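Local structure of tailspike protein (Acinetobacter phage vB_ApiP_P1, 6E1R) at residues Thr123-Thr128 with Phe159-Ser164; Phe153-Gly158 with Gly188-Ser193. The protein probably recognises and hydrolyses a surface polysaccharide of its Acinetobacter host, serving as the trimeric tailspike of the phage. All blocks are in the same frame, centred on the assembly; numbering follows the deposited sequence.

Interaction 1 (Thr123-Thr128 with Phe159-Ser164)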
ATOM      1  N   THR A 123      26.715   2.530  25.793  1.00 41.49           N
ATOM      2  CA  THR A 123      27.202   1.256  25.280  1.00 42.19           C
ATOM      3  C   THR A 123      27.244   1.329  23.763  1.00 41.12           C
ATOM      4  O   THR A 123      26.198   1.458  23.117  1.00 38.30           O
ATOM      5  CB  THR A 123      26.310   0.098  25.735  1.00 43.03           C
ATOM      6  OG1 THR A 123      25.701   0.418  26.993  1.00 44.95           O
ATOM      7  CG2 THR A 123      27.110  -1.176  25.855  1.00 39.69           C
ATOM      8  N   GLU A 124      28.445   1.247  23.197  1.00 39.36           N
ATOM      9  CA  GLU A 124      28.582   1.325  21.750  1.00 38.77           C
ATOM     10  C   GLU A 124      27.948   0.105  21.096  1.00 42.75           C
ATOM     11  O   GLU A 124      28.132  -1.029  21.546  1.00 46.91           O
ATOM     12  CB  GLU A 124      30.055   1.440  21.360  1.00 40.19           C
ATOM     13  CG  GLU A 124      30.688   2.764  21.766  1.00 48.53           C
ATOM     14  CD  GLU A 124      32.034   2.999  21.112  1.00 57.22           C
ATOM     15  OE1 GLU A 124      32.574   2.053  20.501  1.00 61.06           O
ATOM     16  OE2 GLU A 124      32.554   4.129  21.208  1.00 59.81           O
ATOM     17  N   LEU A 125      27.199   0.345  20.024  1.00 47.01           N
ATOM     18  CA  LEU A 125      26.457  -0.713  19.344  1.00 46.21           C
ATOM     19  C   LEU A 125      27.432  -1.483  18.465  1.00 46.63           C
ATOM     20  O   LEU A 125      27.841  -1.007  17.401  1.00 46.52           O
ATOM     21  CB  LEU A 125      25.304  -0.119  18.540  1.00 44.73           C
ATOM     22  CG  LEU A 125      24.239  -1.023  17.907  1.00 51.51           C
ATOM     23  CD1 LEU A 125      22.980  -0.211  17.655  1.00 53.05           C
ATOM     24  CD2 LEU A 125      24.702  -1.672  16.613  1.00 54.88           C
ATOM     25  N   ASP A 126      27.817  -2.675  18.911  1.00 45.75           N
ATOM     26  CA  ASP A 126      28.629  -3.554  18.084  1.00 49.81           C
ATOM     27  C   ASP A 126      27.809  -4.091  16.919  1.00 46.25           C
ATOM     28  O   ASP A 126      26.587  -4.245  17.006  1.00 41.26           O
ATOM     29  CB  ASP A 126      29.177  -4.719  18.908  1.00 59.35           C
ATOM     30  CG  ASP A 126      30.177  -4.276  19.951  1.00 65.67           C
ATOM     31  OD1 ASP A 126      30.743  -3.171  19.808  1.00 67.48           O
ATOM     32  OD2 ASP A 126      30.399  -5.037  20.914  1.00 66.50           O
ATOM     33  N   ALA A 127      28.496  -4.375  15.817  1.00 43.46           N
ATOM     34  CA  ALA A 127      27.813  -4.868  14.631  1.00 44.62           C
ATOM     35  C   ALA A 127      27.183  -6.229  14.907  1.00 43.62           C
ATOM     36  O   ALA A 127      27.665  -7.007  15.735  1.00 38.01           O
ATOM     37  CB  ALA A 127      28.789  -4.967  13.459  1.00 38.57           C
ATOM     38  N   THR A 128      26.084  -6.505  14.204  1.00 42.87           N
ATOM     39  CA  THR A 128      25.368  -7.781  14.253  1.00 40.70           C
ATOM     40  C   THR A 128      24.808  -8.094  15.637  1.00 36.36           C
ATOM     41  O   THR A 128      24.567  -9.261  15.959  1.00 41.91           O
ATOM     42  CB  THR A 128      26.246  -8.941  13.769  1.00 41.00           C
ATOM     43  OG1 THR A 128      27.301  -9.174  14.712  1.00 40.28           O
ATOM     44  CG2 THR A 128      26.841  -8.621  12.406  1.00 38.74           C
ATOM     45  N   PHE A 159      29.936   2.593   9.070  1.00 46.27           N
ATOM     46  CA  PHE A 159      29.054   1.433   9.045  1.00 47.91           C
ATOM     47  C   PHE A 159      29.406   0.429  10.135  1.00 51.49           C
ATOM     48  O   PHE A 159      28.962  -0.722  10.080  1.00 53.96           O
ATOM     49  CB  PHE A 159      29.101   0.750   7.675  1.00 47.35           C
ATOM     50  CG  PHE A 159      28.694   1.636   6.532  1.00 44.41           C
ATOM     51  CD1 PHE A 159      29.613   2.480   5.929  1.00 43.53           C
ATOM     52  CD2 PHE A 159      27.397   1.609   6.045  1.00 44.34           C
ATOM     53  CE1 PHE A 159      29.242   3.289   4.873  1.00 41.76           C
ATOM     54  CE2 PHE A 159      27.022   2.414   4.987  1.00 45.44           C
ATOM     55  CZ  PHE A 159      27.945   3.257   4.402  1.00 45.99           C
ATOM     56  N   SER A 160      30.198   0.845  11.126  1.00 51.12           N
ATOM     57  CA  SER A 160      30.695  -0.082  12.137  1.00 45.45           C
ATOM     58  C   SER A 160      29.584  -0.655  13.009  1.00 45.31           C
ATOM     59  O   SER A 160      29.800  -1.678  13.669  1.00 50.73           O
ATOM     60  CB  SER A 160      31.742   0.612  13.006  1.00 46.85           C
ATOM     61  OG  SER A 160      32.787   1.147  12.211  1.00 46.91           O
ATOM     62  N   SER A 161      28.412  -0.024  13.039  1.00 40.56           N
ATOM     63  CA  SER A 161      27.272  -0.531  13.788  1.00 35.99           C
ATOM     64  C   SER A 161      26.220  -1.169  12.890  1.00 42.90           C
ATOM     65  O   SER A 161      25.117  -1.465  13.362  1.00 39.12           O
ATOM     66  CB  SER A 161      26.635   0.593  14.610  1.00 35.21           C
ATOM     67  OG  SER A 161      27.542   1.108  15.567  1.00 36.28           O
ATOM     68  N   GLU A 162      26.534  -1.385  11.614  1.00 45.68           N
ATOM     69  CA  GLU A 162      25.559  -1.937  10.682  1.00 43.60           C
ATOM     70  C   GLU A 162      25.118  -3.327  11.124  1.00 44.50           C
ATOM     71  O   GLU A 162      25.881  -4.079  11.736  1.00 38.05           O
ATOM     72  CB  GLU A 162      26.140  -1.982   9.267  1.00 45.78           C
ATOM     73  CG  GLU A 162      25.141  -2.375   8.190  1.00 48.82           C
ATOM     74  CD  GLU A 162      25.756  -2.434   6.807  1.00 54.91           C
ATOM     75  OE1 GLU A 162      26.861  -2.998   6.664  1.00 59.44           O
ATOM     76  OE2 GLU A 162      25.135  -1.905   5.861  1.00 56.47           O
ATOM     77  N   SER A 163      23.857  -3.647  10.816  1.00 42.63           N
ATOM     78  CA  SER A 163      23.225  -4.925  11.132  1.00 42.23           C
ATOM     79  C   SER A 163      22.990  -5.051  12.631  1.00 47.38           C
ATOM     80  O   SER A 163      23.942  -5.129  13.414  1.00 53.89           O
ATOM     81  CB  SER A 163      24.058  -6.102  10.613  1.00 38.02           C
ATOM     82  OG  SER A 163      24.206  -6.037   9.206  1.00 39.80           O
ATOM     83  N   SER A 164      21.724  -5.058  13.039  1.00 43.77           N
ATOM     84  CA  SER A 164      21.365  -5.207  14.442  1.00 42.37           C
ATOM     85  C   SER A 164      19.901  -5.617  14.522  1.00 45.31           C
ATOM     86  O   SER A 164      19.163  -5.557  13.536  1.00 47.27           O
ATOM     87  CB  SER A 164      21.627  -3.923  15.236  1.00 37.78           C
ATOM     88  OG  SER A 164      20.993  -2.809  14.638  1.00 37.81           O
TER

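Interaction 2 (Phe153-Gly158 with Gly188-Ser193)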
ATOM      1  N   PHE A 153      22.494   3.552  23.853  1.00 39.17           N
ATOM      2  CA  PHE A 153      23.382   2.938  22.877  1.00 38.38           C
ATOM      3  C   PHE A 153      23.999   4.020  22.007  1.00 41.54           C
ATOM      4  O   PHE A 153      23.341   5.012  21.670  1.00 49.38           O
ATOM      5  CB  PHE A 153      22.645   1.914  22.004  1.00 36.15           C
ATOM      6  CG  PHE A 153      22.299   0.640  22.724  1.00 37.40           C
ATOM      7  CD1 PHE A 153      23.253  -0.347  22.904  1.00 40.52           C
ATOM      8  CD2 PHE A 153      21.021   0.427  23.214  1.00 35.32           C
ATOM      9  CE1 PHE A 153      22.942  -1.522  23.562  1.00 43.25           C
ATOM     10  CE2 PHE A 153      20.703  -0.745  23.873  1.00 38.84           C
ATOM     11  CZ  PHE A 153      21.664  -1.722  24.048  1.00 43.12           C
ATOM     12  N   THR A 154      25.263   3.828  21.646  1.00 36.01           N
ATOM     13  CA  THR A 154      26.000   4.768  20.812  1.00 39.92           C
ATOM     14  C   THR A 154      26.333   4.095  19.487  1.00 41.02           C
ATOM     15  O   THR A 154      27.056   3.094  19.458  1.00 41.69           O
ATOM     16  CB  THR A 154      27.275   5.241  21.511  1.00 40.30           C
ATOM     17  OG1 THR A 154      26.931   6.109  22.598  1.00 38.79           O
ATOM     18  CG2 THR A 154      28.173   5.982  20.537  1.00 41.64           C
ATOM     19  N   VAL A 155      25.799   4.643  18.400  1.00 40.61           N
ATOM     20  CA  VAL A 155      26.059   4.113  17.067  1.00 37.19           C
ATOM     21  C   VAL A 155      27.459   4.525  16.638  1.00 41.26           C
ATOM     22  O   VAL A 155      27.827   5.703  16.719  1.00 45.77           O
ATOM     23  CB  VAL A 155      24.999   4.606  16.072  1.00 35.88           C
ATOM     24  CG1 VAL A 155      25.254   4.021  14.695  1.00 37.38           C
ATOM     25  CG2 VAL A 155      23.606   4.240  16.562  1.00 32.70           C
ATOM     26  N   LYS A 156      28.244   3.555  16.177  1.00 37.19           N
ATOM     27  CA  LYS A 156      29.618   3.818  15.783  1.00 42.64           C
ATOM     28  C   LYS A 156      29.668   4.566  14.452  1.00 46.53           C
ATOM     29  O   LYS A 156      28.705   4.591  13.682  1.00 40.31           O
ATOM     30  CB  LYS A 156      30.399   2.510  15.672  1.00 39.97           C
ATOM     31  CG  LYS A 156      30.468   1.710  16.962  1.00 43.50           C
ATOM     32  CD  LYS A 156      31.142   0.369  16.732  1.00 40.26           C
ATOM     33  CE  LYS A 156      31.286  -0.408  18.025  1.00 45.54           C
ATOM     34  NZ  LYS A 156      31.993  -1.700  17.809  1.00 47.82           N
ATOM     35  N   ALA A 157      30.817   5.184  14.191  1.00 46.63           N
ATOM     36  CA  ALA A 157      30.990   5.973  12.982  1.00 50.95           C
ATOM     37  C   ALA A 157      31.009   5.081  11.745  1.00 52.26           C
ATOM     38  O   ALA A 157      31.412   3.915  11.796  1.00 58.46           O
ATOM     39  CB  ALA A 157      32.280   6.789  13.055  1.00 43.51           C
ATOM     40  N   GLY A 158      30.568   5.645  10.626  1.00 54.09           N
ATOM     41  CA  GLY A 158      30.580   4.901   9.376  1.00 50.91           C
ATOM     42  C   GLY A 158      29.516   3.822   9.371  1.00 49.09           C
ATOM     43  O   GLY A 158      28.335   4.078   9.635  1.00 48.85           O
ATOM     44  N   GLY A 188      27.179   8.473  12.451  1.00 48.58           N
ATOM     45  CA  GLY A 188      27.311   7.055  12.186  1.00 42.83           C
ATOM     46  C   GLY A 188      25.986   6.419  11.813  1.00 35.25           C
ATOM     47  O   GLY A 188      24.918   6.823  12.277  1.00 43.95           O
ATOM     48  N   TYR A 189      26.061   5.396  10.968  1.00 35.27           N
ATOM     49  CA  TYR A 189      24.876   4.758  10.407  1.00 40.35           C
ATOM     50  C   TYR A 189      24.350   3.684  11.352  1.00 39.04           C
ATOM     51  O   TYR A 189      25.071   2.737  11.687  1.00 43.38           O
ATOM     52  CB  TYR A 189      25.193   4.150   9.042  1.00 44.07           C
ATOM     53  CG  TYR A 189      24.652   4.926   7.864  1.00 46.41           C
ATOM     54  CD1 TYR A 189      23.655   5.881   8.027  1.00 46.03           C
ATOM     55  CD2 TYR A 189      25.134   4.697   6.583  1.00 48.63           C
ATOM     56  CE1 TYR A 189      23.157   6.584   6.943  1.00 42.68           C
ATOM     57  CE2 TYR A 189      24.646   5.394   5.497  1.00 49.45           C
ATOM     58  CZ  TYR A 189      23.658   6.336   5.682  1.00 45.65           C
ATOM     59  OH  TYR A 189      23.174   7.026   4.597  1.00 47.97           O
ATOM     60  N   LEU A 190      23.097   3.831  11.779  1.00 36.12           N
ATOM     61  CA  LEU A 190      22.362   2.742  12.422  1.00 35.62           C
ATOM     62  C   LEU A 190      21.672   1.988  11.293  1.00 36.46           C
ATOM     63  O   LEU A 190      20.511   2.239  10.966  1.00 38.90           O
ATOM     64  CB  LEU A 190      21.372   3.277  13.451  1.00 38.46           C
ATOM     65  CG  LEU A 190      21.007   2.389  14.648  1.00 37.67           C
ATOM     66  CD1 LEU A 190      20.170   3.167  15.655  1.00 38.99           C
ATOM     67  CD2 LEU A 190      20.281   1.125  14.224  1.00 33.88           C
ATOM     68  N   SER A 191      22.400   1.058  10.683  1.00 38.71           N
ATOM     69  CA  SER A 191      22.023   0.478   9.402  1.00 36.56           C
ATOM     70  C   SER A 191      21.538  -0.957   9.555  1.00 36.79           C
ATOM     71  O   SER A 191      22.067  -1.722  10.369  1.00 37.46           O
ATOM     72  CB  SER A 191      23.201   0.523   8.426  1.00 38.85           C
ATOM     73  OG  SER A 191      22.914  -0.203   7.244  1.00 44.52           O
ATOM     74  N   GLN A 192      20.532  -1.310   8.754  1.00 36.12           N
ATOM     75  CA  GLN A 192      20.012  -2.672   8.637  1.00 36.55           C
ATOM     76  C   GLN A 192      19.609  -3.238   9.999  1.00 42.09           C
ATOM     77  O   GLN A 192      20.066  -4.297  10.432  1.00 50.26           O
ATOM     78  CB  GLN A 192      21.021  -3.579   7.929  1.00 33.17           C
ATOM     79  CG  GLN A 192      21.254  -3.199   6.473  1.00 38.49           C
ATOM     80  CD  GLN A 192      22.164  -4.168   5.746  1.00 42.51           C
ATOM     81  OE1 GLN A 192      22.773  -5.043   6.358  1.00 54.10           O
ATOM     82  NE2 GLN A 192      22.257  -4.017   4.430  1.00 40.45           N
ATOM     83  N   SER A 193      18.727  -2.505  10.669  1.00 43.71           N
ATOM     84  CA  SER A 193      18.237  -2.868  11.989  1.00 42.81           C
ATOM     85  C   SER A 193      16.738  -3.136  11.937  1.00 43.06           C
ATOM     86  O   SER A 193      16.048  -2.790  10.975  1.00 44.79           O
ATOM     87  CB  SER A 193      18.539  -1.766  13.012  1.00 42.15           C
ATOM     88  OG  SER A 193      18.162  -2.169  14.318  1.00 44.89           O
TER
HETATM   89  O   HOH W   1      27.703   2.680  12.218  1.00 35.74           O

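Interaction 1 (Thr123-Thr128 with Phe159-Ser164)
With OG anti to its own carbonyl carbon and beside the backbone N (chi1 -62°), S161 presents its hydroxyl to L125 O. The bond measures 2.8 Å from S161 OG to L125 O, lies in the carbonyl plane and uses a lone pair of that oxygen, with a C=O...donor angle of 145°. L125 in turn has CG anti to its backbone N (chi1 -171°), and its CD2 branch reaches the same serine, 3.6 Å from S161 CB, with S164 CB a little farther off. S161 thus offers a polar and an apolar surface to one residue.

Further along, the methyl of A127 touches two carbonyl oxygens of the facing loop, its CB 3.4 Å from S160 O and 3.5 Å from E162 O. The loop is folded here as a type I turn from F159 to E162, closed by a backbone bond from E162 N to F159 O. T128 N then donates to S163 O at 2.7 Å in a bent, weak bond, with a longer, also weak, bond to E162 O.

The hydroxyl of S161 also accepts from K156 N, while S163 OG bonds to Q139 of the second subunit and T128 packs on F140 of that subunit. The chemistry illustrates how two irregular corners of what is consistent with a parallel beta-helix can be joined without ladder pairing: one serine hydroxyl accepts a hydrogen bond from the K156 amide and donates one to L125 O, so that the carbonyl of the buried L125 and the amide of K156 both find a partner where regular strand bonding lapses.

Interaction 2 (Phe153-Gly158 with Gly188-Ser193)
G188 and K156 meet backbone to backbone: G188 CA lies 3.2 Å from K156 O in a CA-H...O contact with an angle of 142° at the hydrogen. Lacking a side chain, G188 comes close to the loop on this side, with its CA also near A157 CA, while its carbonyl oxygen touches V155 CG1 and accepts from S184 OG.

Y189 follows with the direct hydrogen bond of the pair. Its N donates to G158 O at 2.9 Å, the N-H...O angle being 158°. G158 has a positive phi of 72°, a backbone shape that glycine adopts readily, and its oxygen also sits 3.2 Å from Y189 CB. The other end of the peptide, Y189 O, takes a hydrogen from a water, 2.7 Å away, which donates to K156 O as well; since more acceptors than protons surround that water, the two bonds may not both be made at all times. V155 CG1, anti to its backbone N, approaches Y189 O to 3.3 Å. The tyrosine ring leads away from 153-158 and meets the ring of F159, and its hydroxyl bonds to E247 O.

L190 makes the apolar part. Its side chain crosses that of V155 at about a right angle, with V155 CG2 set 3.7 Å from L190 CD1 and equally close to L190 CG.

Beyond it, S191 and S193 turn their hydroxyls to the neighbouring loop and strand, S191 OG pairing with E162 OE2 and S193 OG with S164 OG. L190 also touches L212 of strand 208-213 and F182 of strand 178-184, consistent with the stacked interior of a parallel beta-helix, and V155 pairs through its backbone with R183 on strand 178-184.

Overall arrangement
Interactions 1 and 2 have centres 6 Å apart, and their segments alternate along the chain: 123-128, 153-158, 159-164, 188-193. They are successive steps of one pattern. Strands 123-124, 151-155 and 178-184 run parallel as neighbours, and strands 129-133, 164-167 and 189-196 do the same on another face, consistent with stacked turns of a parallel beta-helix. The corners between the faces meet in series, and the two contacts join directly where S163 N approaches S191 O at 2.7 Å, a probable hydrogen bond, and where the F159 and Y189 rings meet. Both contacts also touch the second subunit, so this corner stack belongs to the trimer interface.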